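Local coordinates for protein succinate-semialdehyde dehydrogenase (Streptococcus pyogenes MGAS1882, PDB 4OGD) that probably oxidises succinic semialdehyde to succinate, using NADP+ as the cofactor, as a member of the aldehyde dehydrogenase family, at residues Y66-I69 with M70-M74; I335-P338 with G339-M343. All coordinates share one frame; numbering follows the deposited sequence.

Contact 1 (Y66-I69 with M70-M74); sequences YAEI and MTKDM
Glu-68 and Lys-72 form a salt bridge one helical turn apart, their side chains lying alongside each other and pointing the same way. NZ of Lys-72 reaches OE2 of Glu-68 at 2.7 Å, on the anti side of the carboxylate and 17° out of its plane. Glu-68 is extended, with CG anti to the backbone N (chi1 -180°), whereas Lys-72 bends at chi2 and chi4 to bring NZ to OE2. Nearer the backbone the aliphatic stems also meet, CG of Glu-68 lying 3.9 Å from CG of Lys-72. Lys-72 has a second partner, the ring of Tyr-7, in a cation-pi contact.

Backbone bonds between the segments follow the i to i+4 pattern of the alpha-helix 63-74, here in its last turns. N of Thr-71 donates to O of Ala-67 over 3.1 Å, and N of Lys-72 to O of Glu-68 over 2.8 Å.

Ile-69 O is gripped twice: N of Asp-73 donates to it at 3.0 Å with a bent N-H...O angle of 140°, and a water donates at 2.7 Å. The same water gives a weak bond to OD1 of Asp-73, whose OD2 bonds to OG of Ser-163, its strongest polar partner, and whose OD1 bonds to OG1 of Thr-5.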
loop_
_atom_site.group_PDB
_atom_site.type_symbol
_atom_site.label_atom_id
_atom_site.label_comp_id
_atom_site.label_asym_id
_atom_site.label_seq_id
_atom_site.Cartn_x
_atom_site.Cartn_y
_atom_site.Cartn_z
ATOM N N TYR A 66 22.471 -16.833 18.524
ATOM C CA TYR A 66 21.786 -15.703 17.895
ATOM C C TYR A 66 21.356 -14.662 18.924
ATOM O O TYR A 66 21.419 -13.457 18.667
ATOM C CB TYR A 66 20.609 -16.200 17.062
ATOM C CG TYR A 66 21.083 -16.908 15.818
ATOM C CD1 TYR A 66 21.562 -16.189 14.735
ATOM C CD2 TYR A 66 21.075 -18.294 15.740
ATOM C CE1 TYR A 66 22.014 -16.828 13.593
ATOM C CE2 TYR A 66 21.529 -18.947 14.611
ATOM C CZ TYR A 66 21.994 -18.209 13.539
ATOM O OH TYR A 66 22.445 -18.850 12.412
ATOM N N ALA A 67 20.920 -15.127 20.092
ATOM C CA ALA A 67 20.561 -14.216 21.175
ATOM C C ALA A 67 21.752 -13.351 21.565
ATOM O O ALA A 67 21.617 -12.134 21.715
ATOM C CB ALA A 67 20.051 -14.988 22.377
ATOM N N GLU A 68 22.919 -13.969 21.736
ATOM C CA GLU A 68 24.095 -13.193 22.130
ATOM C C GLU A 68 24.537 -12.190 21.054
ATOM O O GLU A 68 25.015 -11.096 21.372
ATOM C CB GLU A 68 25.264 -14.110 22.528
ATOM C CG GLU A 68 26.500 -13.316 22.946
ATOM C CD GLU A 68 27.584 -14.158 23.588
ATOM O OE1 GLU A 68 27.388 -15.384 23.761
ATOM O OE2 GLU A 68 28.640 -13.578 23.921
ATOM N N ILE A 69 24.390 -12.564 19.786
ATOM C CA ILE A 69 24.723 -11.664 18.685
ATOM C C ILE A 69 23.902 -10.381 18.808
ATOM O O ILE A 69 24.421 -9.273 18.642
ATOM C CB ILE A 69 24.469 -12.335 17.325
ATOM C CG1 ILE A 69 25.602 -13.317 17.019
ATOM C CG2 ILE A 69 24.359 -11.295 16.213
ATOM C CD1 ILE A 69 25.361 -14.168 15.791
ATOM N N MET A 70 22.627 -10.531 19.141
ATOM C CA MET A 70 21.768 -9.359 19.290
ATOM C C MET A 70 22.144 -8.507 20.510
ATOM O O MET A 70 22.213 -7.278 20.421
ATOM C CB MET A 70 20.303 -9.771 19.339
ATOM C CG MET A 70 19.807 -10.320 18.027
ATOM S SD MET A 70 18.022 -10.554 18.053
ATOM C CE MET A 70 17.904 -12.289 18.476
ATOM N N THR A 71 22.406 -9.161 21.636
ATOM C CA THR A 71 22.845 -8.453 22.841
ATOM C C THR A 71 24.149 -7.683 22.604
ATOM O O THR A 71 24.276 -6.510 22.982
ATOM C CB THR A 71 23.032 -9.432 24.009
ATOM O OG1 THR A 71 21.764 -10.004 24.365
ATOM C CG2 THR A 71 23.639 -8.712 25.223
ATOM N N LYS A 72 25.122 -8.338 21.977
ATOM C CA LYS A 72 26.396 -7.681 21.702
ATOM C C LYS A 72 26.296 -6.535 20.687
ATOM O O LYS A 72 27.078 -5.589 20.751
ATOM C CB LYS A 72 27.474 -8.708 21.312
ATOM C CG LYS A 72 27.814 -9.708 22.439
ATOM C CD LYS A 72 28.482 -9.020 23.632
ATOM C CE LYS A 72 28.572 -9.933 24.863
ATOM N NZ LYS A 72 29.493 -11.101 24.665
ATOM N N ASP A 73 25.325 -6.603 19.775
ATOM C CA ASP A 73 25.117 -5.529 18.793
ATOM C C ASP A 73 24.439 -4.310 19.420
ATOM O O ASP A 73 24.925 -3.174 19.312
ATOM C CB ASP A 73 24.224 -6.005 17.628
ATOM C CG ASP A 73 25.016 -6.542 16.431
ATOM O OD1 ASP A 73 26.269 -6.526 16.426
ATOM O OD2 ASP A 73 24.356 -6.976 15.466
ATOM N N MET A 74 23.306 -4.537 20.067
ATOM C CA MET A 74 22.467 -3.404 20.446
ATOM C C MET A 74 22.083 -3.330 21.919
ATOM O O MET A 74 21.323 -2.445 22.316
ATOM C CB MET A 74 21.243 -3.307 19.521
ATOM C CG MET A 74 20.454 -4.595 19.344
ATOM S SD MET A 74 19.548 -5.083 20.811
ATOM C CE MET A 74 18.464 -3.659 21.004
HETATM O O HOH W 1 26.937 -8.964 17.761
#

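Contact 2 (I335-P338 with G339-M343); sequences IDHP and GHFVM
A chi1 of -169° in His-337 sets CG opposite the backbone N and brings the ring edge to N of Gly-339, and Phe-341, with CG anti to its own carbonyl carbon (chi1 -73°), brings its ring to meet the imidazole. The two rings form a T-shaped pair: the edge of Phe-341 is directed at a face of His-337, the planes stand at 87° and the centroids are 5.2 Å apart. CE2 of Phe-341 comes closest, 3.6 Å from ND1 of His-337. ND1 of His-337 also accepts a hydrogen bond from N of Gly-339 at 2.9 Å, close to straight, with the donor near the imidazole plane. Since ND1 accepts here, it is probably unprotonated, and the bond helps to fix the ring's rotation.

Ile-335 makes the apolar part of the contact. Its CG2 packs on CB of Phe-341 at 3.7 Å, while CD1 reaches CB of Met-343 at the same separation.

Water bridges the two arms of the loop. One molecule accepts from N of Ile-335 at 2.9 Å and donates to O of Phe-341 at 2.8 Å. His-340 is the centre of an inverse gamma turn, closed by a weak bond from N of Phe-341 to O of Gly-339.

This hairpin-like loop links strand 327-330 to its antiparallel neighbour 345-348 at the border of the seven-stranded sheet, with Val-342 and His-340 set against helix 308-323.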
loop_
_atom_site.group_PDB
_atom_site.type_symbol
_atom_site.label_atom_id
_atom_site.label_comp_id
_atom_site.label_asym_id
_atom_site.label_seq_id
_atom_site.Cartn_x
_atom_site.Cartn_y
_atom_site.Cartn_z
ATOM N N ILE A 335 23.369 7.693 35.569
ATOM C CA ILE A 335 24.049 6.449 35.913
ATOM C C ILE A 335 25.505 6.560 35.481
ATOM O O ILE A 335 25.804 6.765 34.304
ATOM C CB ILE A 335 23.379 5.223 35.246
ATOM C CG1 ILE A 335 22.038 4.926 35.923
ATOM C CG2 ILE A 335 24.288 3.993 35.337
ATOM C CD1 ILE A 335 21.163 3.923 35.173
ATOM N N ASP A 336 26.414 6.454 36.443
ATOM C CA ASP A 336 27.832 6.608 36.155
ATOM C C ASP A 336 28.423 5.278 35.703
ATOM O O ASP A 336 28.821 4.454 36.524
ATOM C CB ASP A 336 28.556 7.135 37.398
ATOM C CG ASP A 336 30.057 7.213 37.215
ATOM O OD1 ASP A 336 30.514 7.415 36.071
ATOM O OD2 ASP A 336 30.780 7.074 38.224
ATOM N N HIS A 337 28.473 5.075 34.389
ATOM C CA HIS A 337 28.956 3.829 33.802
ATOM C C HIS A 337 29.229 4.082 32.320
ATOM O O HIS A 337 28.516 4.858 31.687
ATOM C CB HIS A 337 27.905 2.729 33.972
ATOM C CG HIS A 337 28.406 1.354 33.648
ATOM N ND1 HIS A 337 28.539 0.895 32.355
ATOM C CD2 HIS A 337 28.809 0.342 34.450
ATOM C CE1 HIS A 337 29.005 -0.341 32.374
ATOM N NE2 HIS A 337 29.179 -0.700 33.634
ATOM N N PRO A 338 30.274 3.451 31.757
ATOM C CA PRO A 338 30.588 3.726 30.349
ATOM C C PRO A 338 29.524 3.232 29.370
ATOM O O PRO A 338 29.462 3.739 28.252
ATOM C CB PRO A 338 31.912 2.984 30.123
ATOM C CG PRO A 338 32.011 2.004 31.244
ATOM C CD PRO A 338 31.316 2.638 32.407
ATOM N N GLY A 339 28.717 2.262 29.790
ATOM C CA GLY A 339 27.613 1.772 28.977
ATOM C C GLY A 339 26.540 2.833 28.826
ATOM O O GLY A 339 26.460 3.753 29.629
ATOM N N HIS A 340 25.697 2.709 27.807
ATOM C CA HIS A 340 24.744 3.779 27.507
ATOM C C HIS A 340 23.484 3.734 28.370
ATOM O O HIS A 340 22.363 3.702 27.855
ATOM C CB HIS A 340 24.382 3.740 26.024
ATOM C CG HIS A 340 25.569 3.584 25.126
ATOM N ND1 HIS A 340 26.637 4.458 25.148
ATOM C CD2 HIS A 340 25.868 2.647 24.197
ATOM C CE1 HIS A 340 27.538 4.068 24.263
ATOM N NE2 HIS A 340 27.095 2.973 23.673
ATOM N N PHE A 341 23.662 3.762 29.687
ATOM C CA PHE A 341 22.546 3.597 30.619
ATOM C C PHE A 341 21.731 4.865 30.896
ATOM O O PHE A 341 22.281 5.956 31.084
ATOM C CB PHE A 341 23.045 3.027 31.949
ATOM C CG PHE A 341 23.432 1.574 31.882
ATOM C CD1 PHE A 341 22.462 0.589 31.946
ATOM C CD2 PHE A 341 24.761 1.199 31.764
ATOM C CE1 PHE A 341 22.800 -0.747 31.887
ATOM C CE2 PHE A 341 25.118 -0.141 31.701
ATOM C CZ PHE A 341 24.131 -1.118 31.765
ATOM N N VAL A 342 20.412 4.696 30.936
ATOM C CA VAL A 342 19.483 5.728 31.384
ATOM C C VAL A 342 18.615 5.099 32.468
ATOM O O VAL A 342 18.060 4.016 32.273
ATOM C CB VAL A 342 18.598 6.232 30.209
ATOM C CG1 VAL A 342 17.517 7.204 30.703
ATOM C CG2 VAL A 342 19.459 6.887 29.138
ATOM N N MET A 343 18.508 5.738 33.629
ATOM C CA MET A 343 17.692 5.144 34.687
ATOM C C MET A 343 16.211 5.349 34.400
ATOM O O MET A 343 15.837 6.323 33.739
ATOM C CB MET A 343 18.061 5.690 36.074
ATOM C CG MET A 343 17.320 6.938 36.501
ATOM S SD MET A 343 17.672 7.341 38.234
ATOM C CE MET A 343 16.533 6.260 39.084
HETATM O O HOH W 2 25.756 5.265 32.014
HETATM O O HOH W 3 22.240 8.056 32.880
#

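Both contacts are local and largely buried, yet they hold different elements: contact 1 lies within one helix, 63-74, and contact 2 lies within the loop between strands 327-330 and 345-348. Contact 1 is nearer the middle of the chain, its centre about 17 Å from the chain centre against about 25 Å for contact 2. The chemistry follows the backbone. Regular backbone bonds and a partly exposed ion pair dominate contact 1, whereas the irregular backbone of contact 2 relies on a backbone-to-imidazole hydrogen bond, an aromatic pair, apolar contacts and bridging waters. Their centres are about 19 Å apart and their nearest atoms about 7 Å, without touching; the N-terminal residues Tyr-7 and Tyr-9 meet contacts 1 and 2 respectively.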